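Local coordinates for scaffolding protein (Clostridium cellulolyticum, PDB 1G43) that probably binds crystalline cellulose through its family IIIa cellulose-binding module and so would attach the cellulosome to its substrate, at residues 20-25 and 116-121; 57-62 and 72-77. All coordinates share one frame; numbering follows the deposited sequence.

Interaction 1. Residues 20-25 and 116-121; sequences NSIYAR and TRFARN
The carbonyl oxygen of A24 is gripped twice by T116. The hydroxyl OG1 of T116 donates to A24 O over 2.7 Å, in the carbonyl plane and on a lone pair, while the backbone N of T116 reaches the same oxygen from above that plane. With OG1 between its own backbone N and carbonyl carbon (chi1 79°), the hydroxyl points across to the neighbouring strand, beside the N-H that bonds the same oxygen. From here the antiparallel ladder of strands 18-30 and 111-120 runs on, with A24 N bonded to T116 O and a reciprocal pair joining I22 and F118; the bond from I22 N to F118 O is 2.9 Å long and nearly straight at 167°.

On the face carrying I22, A24, T116 and F118, the F118 ring receives CB of I22 over one face in a CH-pi contact, 3.9 Å from CB to the ring centroid, and CG2 of I22 packs on CE1 of F118. F81 and Y47 also meet this ring. On the other face Y23 and R117 lie side by side, CE2 of Y23 4.0 Å from CD of R117; NE of R117 forms a salt bridge with D60, and the guanidinium makes a cation-pi contact with W58. Beyond the ladder, a water bridges N20 O and R120 N. The inner face thus packs apolar and aromatic groups, its threonine hydroxyl satisfied by A24 O, while the other carries partly exposed Y23 and R117.

Interaction 2. Residues 57-62 and 72-77; sequences FWCDHA and DATSKV. Unlike the reference sequence in segment 57-62: W58 (reference Leu), C59 (reference Gly).
A threonine hydroxyl takes the place of a strand carbonyl here: OG1 of T74 accepts the backbone N-H of A62 over 2.8 Å, with an N-H...O angle of 150°. The hydroxyl reaches the strand with OG1 anti to the carbonyl carbon of T74 (chi1 -63°), which leaves CG2 to lie 3.6 Å from the carbonyl oxygen of C59. T74 opens a short 3-10 segment, 74-76, and is itself held by an Asx turn, in which OD1 of D72 accepts the backbone N of T74 at 2.8 Å, met nearly along the carboxylate C-O axis. A weak bond from A73 N to A62 O adds a second tie between turn and strand.

Beside the T74 hydroxyl, the H61 side chain crosses that of T74 at about a right angle, and a water lies between ND1 of H61 and OD2 of D72 and donates to OD2. H61 also belongs to a classic beta bulge, since both it and D60 face Q115 on strand 111-120.

Toward the interior the contact becomes apolar. V77 presents CG2 to CB of A62 at 3.8 Å and its CB to SG of C59, also at 3.8 Å, while its CG1 comes to the edge of the F57 ring near CZ. V97 and L99 of strand 91-99 receive V77 as well. The turn is thus fixed to strand 55-66 by polar bonds at its beginning and by apolar contacts at its end, where the chain passes into strand 77-88 of the other sheet.

Overall arrangement
Both interactions involve the same six-stranded sheet of the beta-sandwich, in which strand 111-120 lies between strands 18-30 and 55-66. Interaction 1 is the more fully buried and joins two strands far apart in sequence by a regular backbone ladder; interaction 2, nested within the loop that interaction 1 closes, is partly buried and ties the turn at 72-77 to strand 55-66 largely through side chains and a few irregular bonds. They meet directly: the side chain and carbonyl of R117 both reach segment 57-62, the carbonyl probably accepting from W58 N, and T116 packs on F57. Interaction 1 consolidates one sheet, whereas interaction 2 lies where the chain crosses to the opposing five-stranded sheet.

Interaction 1. Residues 20-25 and 116-121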
loop_
_atom_site.group_PDB
_atom_site.type_symbol
_atom_site.label_atom_id
_atom_site.label_comp_id
_atom_site.label_asym_id
_atom_site.label_seq_id
_atom_site.Cartn_x
_atom_site.Cartn_y
_atom_site.Cartn_z
ATOM N N ASN A 20 3.452 -17.290 -3.840
ATOM C CA ASN A 20 2.948 -16.896 -5.146
ATOM C C ASN A 20 1.974 -15.715 -5.039
ATOM O O ASN A 20 1.340 -15.351 -6.003
ATOM C CB ASN A 20 2.280 -18.057 -5.842
ATOM C CG ASN A 20 1.194 -18.686 -5.005
ATOM O OD1 ASN A 20 0.617 -18.053 -4.107
ATOM N ND2 ASN A 20 0.883 -19.935 -5.316
ATOM N N SER A 21 1.861 -15.138 -3.849
ATOM C CA SER A 21 1.011 -13.964 -3.609
ATOM C C SER A 21 1.782 -13.010 -2.727
ATOM O O SER A 21 2.477 -13.431 -1.804
ATOM C CB SER A 21 -0.265 -14.301 -2.840
ATOM O OG SER A 21 -1.233 -14.888 -3.646
ATOM N N ILE A 22 1.669 -11.730 -3.000
ATOM C CA ILE A 22 2.310 -10.753 -2.156
ATOM C C ILE A 22 1.127 -10.017 -1.537
ATOM O O ILE A 22 0.227 -9.555 -2.255
ATOM C CB ILE A 22 3.239 -9.835 -2.986
ATOM C CG1 ILE A 22 4.285 -10.728 -3.668
ATOM C CG2 ILE A 22 3.844 -8.737 -2.109
ATOM C CD1 ILE A 22 5.597 -10.074 -4.143
ATOM N N TYR A 23 1.082 -9.959 -0.212
ATOM C CA TYR A 23 -0.006 -9.261 0.452
ATOM C C TYR A 23 0.543 -7.941 0.914
ATOM O O TYR A 23 1.718 -7.871 1.221
ATOM C CB TYR A 23 -0.520 -10.039 1.665
ATOM C CG TYR A 23 -1.116 -11.388 1.318
ATOM C CD1 TYR A 23 -0.298 -12.469 0.988
ATOM C CD2 TYR A 23 -2.490 -11.559 1.246
ATOM C CE1 TYR A 23 -0.835 -13.663 0.593
ATOM C CE2 TYR A 23 -3.031 -12.748 0.851
ATOM C CZ TYR A 23 -2.201 -13.793 0.525
ATOM O OH TYR A 23 -2.745 -14.987 0.112
ATOM N N ALA A 24 -0.306 -6.909 0.953
ATOM C CA ALA A 24 0.067 -5.578 1.400
ATOM C C ALA A 24 -1.191 -4.947 2.001
ATOM O O ALA A 24 -2.127 -4.601 1.277
ATOM C CB ALA A 24 0.557 -4.759 0.249
ATOM N N ARG A 25 -1.227 -4.807 3.322
ATOM C CA ARG A 25 -2.397 -4.227 3.975
ATOM C C ARG A 25 -2.003 -3.008 4.760
ATOM O O ARG A 25 -1.038 -3.032 5.504
ATOM C CB ARG A 25 -3.043 -5.267 4.875
ATOM C CG ARG A 25 -3.441 -6.508 4.071
ATOM C CD ARG A 25 -3.588 -7.689 4.971
ATOM N NE ARG A 25 -4.055 -8.863 4.253
ATOM C CZ ARG A 25 -4.187 -10.059 4.817
ATOM N NH1 ARG A 25 -3.888 -10.225 6.094
ATOM N NH2 ARG A 25 -4.614 -11.082 4.101
ATOM N N THR A 116 -4.816 -5.448 0.246
ATOM C CA THR A 116 -4.506 -5.760 -1.131
ATOM C C THR A 116 -3.553 -6.934 -1.285
ATOM O O THR A 116 -2.839 -7.337 -0.349
ATOM C CB THR A 116 -3.819 -4.559 -1.827
ATOM O OG1 THR A 116 -2.437 -4.529 -1.441
ATOM C CG2 THR A 116 -4.462 -3.225 -1.408
ATOM N N ARG A 117 -3.545 -7.466 -2.502
ATOM C CA ARG A 117 -2.650 -8.545 -2.835
ATOM C C ARG A 117 -2.452 -8.566 -4.338
ATOM O O ARG A 117 -3.239 -7.988 -5.088
ATOM C CB ARG A 117 -3.199 -9.896 -2.325
ATOM C CG ARG A 117 -4.235 -10.600 -3.227
ATOM C CD ARG A 117 -4.919 -11.763 -2.497
ATOM N NE ARG A 117 -6.336 -11.770 -2.815
ATOM C CZ ARG A 117 -6.909 -12.609 -3.656
ATOM N NH1 ARG A 117 -6.190 -13.543 -4.268
ATOM N NH2 ARG A 117 -8.192 -12.485 -3.921
ATOM N N PHE A 118 -1.370 -9.187 -4.766
ATOM C CA PHE A 118 -1.126 -9.336 -6.175
ATOM C C PHE A 118 -0.314 -10.610 -6.434
ATOM O O PHE A 118 0.391 -11.102 -5.562
ATOM C CB PHE A 118 -0.467 -8.090 -6.792
ATOM C CG PHE A 118 0.902 -7.792 -6.294
ATOM C CD1 PHE A 118 1.090 -7.030 -5.148
ATOM C CD2 PHE A 118 2.014 -8.203 -7.008
ATOM C CE1 PHE A 118 2.371 -6.670 -4.726
ATOM C CE2 PHE A 118 3.299 -7.854 -6.600
ATOM C CZ PHE A 118 3.479 -7.080 -5.452
ATOM N N ALA A 119 -0.448 -11.150 -7.638
ATOM C CA ALA A 119 0.230 -12.392 -7.991
ATOM C C ALA A 119 0.481 -12.437 -9.490
ATOM O O ALA A 119 -0.045 -11.611 -10.247
ATOM C CB ALA A 119 -0.639 -13.567 -7.559
ATOM N N ARG A 120 1.307 -13.376 -9.924
ATOM C CA ARG A 120 1.553 -13.491 -11.346
ATOM C C ARG A 120 0.388 -14.269 -11.925
ATOM O O ARG A 120 -0.260 -15.067 -11.231
ATOM C CB ARG A 120 2.853 -14.234 -11.633
ATOM C CG ARG A 120 4.106 -13.532 -11.178
ATOM C CD ARG A 120 5.233 -14.512 -11.147
ATOM N NE ARG A 120 6.452 -13.916 -10.638
ATOM C CZ ARG A 120 7.523 -14.607 -10.275
ATOM N NH1 ARG A 120 7.510 -15.924 -10.366
ATOM N NH2 ARG A 120 8.606 -13.979 -9.818
ATOM N N ASN A 121 0.116 -14.033 -13.196
ATOM C CA ASN A 121 -0.959 -14.720 -13.868
ATOM C C ASN A 121 -0.756 -16.236 -13.875
ATOM O O ASN A 121 -1.720 -16.981 -13.995
ATOM C CB ASN A 121 -1.090 -14.202 -15.292
ATOM C CG ASN A 121 -1.546 -12.742 -15.341
ATOM O OD1 ASN A 121 -1.748 -12.178 -16.425
ATOM N ND2 ASN A 121 -1.699 -12.117 -14.168
HETATM O O HOH W 1 2.226 -15.499 -8.480
HETATM O O HOH W 2 -5.157 -8.558 1.535
#

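Interaction 2. Residues 57-62 and 72-77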
loop_
_atom_site.group_PDB
_atom_site.type_symbol
_atom_site.label_atom_id
_atom_site.label_comp_id
_atom_site.label_asym_id
_atom_site.label_seq_id
_atom_site.Cartn_x
_atom_site.Cartn_y
_atom_site.Cartn_z
ATOM N N PHE A 57 -3.658 -7.532 -9.794
ATOM C CA PHE A 57 -3.881 -6.851 -8.528
ATOM C C PHE A 57 -5.296 -7.102 -7.974
ATOM O O PHE A 57 -6.262 -7.155 -8.722
ATOM C CB PHE A 57 -3.700 -5.359 -8.709
ATOM C CG PHE A 57 -3.996 -4.555 -7.476
ATOM C CD1 PHE A 57 -3.009 -4.318 -6.528
ATOM C CD2 PHE A 57 -5.247 -3.981 -7.292
ATOM C CE1 PHE A 57 -3.255 -3.514 -5.419
ATOM C CE2 PHE A 57 -5.507 -3.168 -6.182
ATOM C CZ PHE A 57 -4.510 -2.935 -5.251
ATOM N N TRP A 58 -5.406 -7.219 -6.659
ATOM C CA TRP A 58 -6.702 -7.430 -5.990
ATOM C C TRP A 58 -6.804 -6.567 -4.744
ATOM O O TRP A 58 -5.828 -6.449 -4.014
ATOM C CB TRP A 58 -6.865 -8.884 -5.500
ATOM C CG TRP A 58 -7.165 -9.890 -6.545
ATOM C CD1 TRP A 58 -8.374 -10.134 -7.118
ATOM C CD2 TRP A 58 -6.248 -10.822 -7.129
ATOM N NE1 TRP A 58 -8.276 -11.172 -8.018
ATOM C CE2 TRP A 58 -6.980 -11.611 -8.048
ATOM C CE3 TRP A 58 -4.875 -11.074 -6.963
ATOM C CZ2 TRP A 58 -6.386 -12.640 -8.805
ATOM C CZ3 TRP A 58 -4.280 -12.102 -7.717
ATOM C CH2 TRP A 58 -5.040 -12.870 -8.624
ATOM N N CYS A 59 -7.964 -5.940 -4.515
ATOM C CA CYS A 59 -8.192 -5.227 -3.248
ATOM C C CYS A 59 -9.249 -6.106 -2.608
ATOM O O CYS A 59 -10.371 -6.157 -3.092
ATOM C CB CYS A 59 -8.775 -3.819 -3.400
ATOM S SG CYS A 59 -9.093 -3.005 -1.763
ATOM N N ASP A 60 -8.879 -6.813 -1.547
ATOM C CA ASP A 60 -9.802 -7.703 -0.851
ATOM C C ASP A 60 -10.823 -6.958 0.018
ATOM O O ASP A 60 -11.931 -7.441 0.243
ATOM C CB ASP A 60 -9.024 -8.701 0.023
ATOM C CG ASP A 60 -8.055 -9.558 -0.784
ATOM O OD1 ASP A 60 -8.381 -9.916 -1.939
ATOM O OD2 ASP A 60 -6.967 -9.883 -0.244
ATOM N N HIS A 61 -10.453 -5.780 0.487
ATOM C CA HIS A 61 -11.349 -5.009 1.339
ATOM C C HIS A 61 -10.765 -3.643 1.640
ATOM O O HIS A 61 -9.567 -3.515 1.884
ATOM C CB HIS A 61 -11.571 -5.725 2.671
ATOM C CG HIS A 61 -12.236 -4.875 3.697
ATOM N ND1 HIS A 61 -13.595 -4.650 3.706
ATOM C CD2 HIS A 61 -11.720 -4.099 4.676
ATOM C CE1 HIS A 61 -13.887 -3.764 4.639
ATOM N NE2 HIS A 61 -12.766 -3.411 5.242
ATOM N N ALA A 62 -11.615 -2.625 1.603
ATOM C CA ALA A 62 -11.193 -1.278 1.935
ATOM C C ALA A 62 -12.403 -0.574 2.510
ATOM O O ALA A 62 -13.507 -0.664 1.956
ATOM C CB ALA A 62 -10.689 -0.548 0.709
ATOM N N ASP A 72 -17.765 1.445 2.500
ATOM C CA ASP A 72 -16.969 0.360 1.917
ATOM C C ASP A 72 -16.391 0.877 0.594
ATOM O O ASP A 72 -17.094 1.026 -0.408
ATOM C CB ASP A 72 -17.844 -0.868 1.666
ATOM C CG ASP A 72 -17.056 -2.051 1.097
ATOM O OD1 ASP A 72 -16.274 -1.845 0.138
ATOM O OD2 ASP A 72 -17.225 -3.187 1.606
ATOM N N ALA A 73 -15.100 1.150 0.595
ATOM C CA ALA A 73 -14.482 1.658 -0.597
ATOM C C ALA A 73 -13.754 0.573 -1.386
ATOM O O ALA A 73 -13.023 0.872 -2.313
ATOM C CB ALA A 73 -13.529 2.757 -0.203
ATOM N N THR A 74 -13.963 -0.687 -1.012
ATOM C CA THR A 74 -13.288 -1.817 -1.680
ATOM C C THR A 74 -13.185 -1.736 -3.213
ATOM O O THR A 74 -12.100 -1.896 -3.780
ATOM C CB THR A 74 -13.955 -3.136 -1.318
ATOM O OG1 THR A 74 -13.814 -3.355 0.085
ATOM C CG2 THR A 74 -13.299 -4.291 -2.073
ATOM N N SER A 75 -14.300 -1.469 -3.873
ATOM C CA SER A 75 -14.299 -1.387 -5.320
ATOM C C SER A 75 -13.622 -0.127 -5.870
ATOM O O SER A 75 -13.392 -0.042 -7.067
ATOM C CB SER A 75 -15.755 -1.478 -5.863
ATOM O OG SER A 75 -16.535 -0.343 -5.497
ATOM N N LYS A 76 -13.295 0.838 -5.013
ATOM C CA LYS A 76 -12.664 2.078 -5.449
ATOM C C LYS A 76 -11.145 2.112 -5.433
ATOM O O LYS A 76 -10.544 3.134 -5.750
ATOM C CB LYS A 76 -13.141 3.246 -4.590
ATOM C CG LYS A 76 -14.330 3.949 -5.155
ATOM C CD LYS A 76 -15.620 3.378 -4.671
ATOM C CE LYS A 76 -16.773 3.995 -5.437
ATOM N NZ LYS A 76 -18.002 3.913 -4.624
ATOM N N VAL A 77 -10.521 1.010 -5.071
ATOM C CA VAL A 77 -9.073 0.961 -5.015
ATOM C C VAL A 77 -8.446 0.402 -6.286
ATOM O O VAL A 77 -8.947 -0.538 -6.863
ATOM C CB VAL A 77 -8.656 0.136 -3.783
ATOM C CG1 VAL A 77 -7.139 0.035 -3.681
ATOM C CG2 VAL A 77 -9.261 0.769 -2.555
HETATM O O HOH W 3 -15.435 -5.519 2.338
#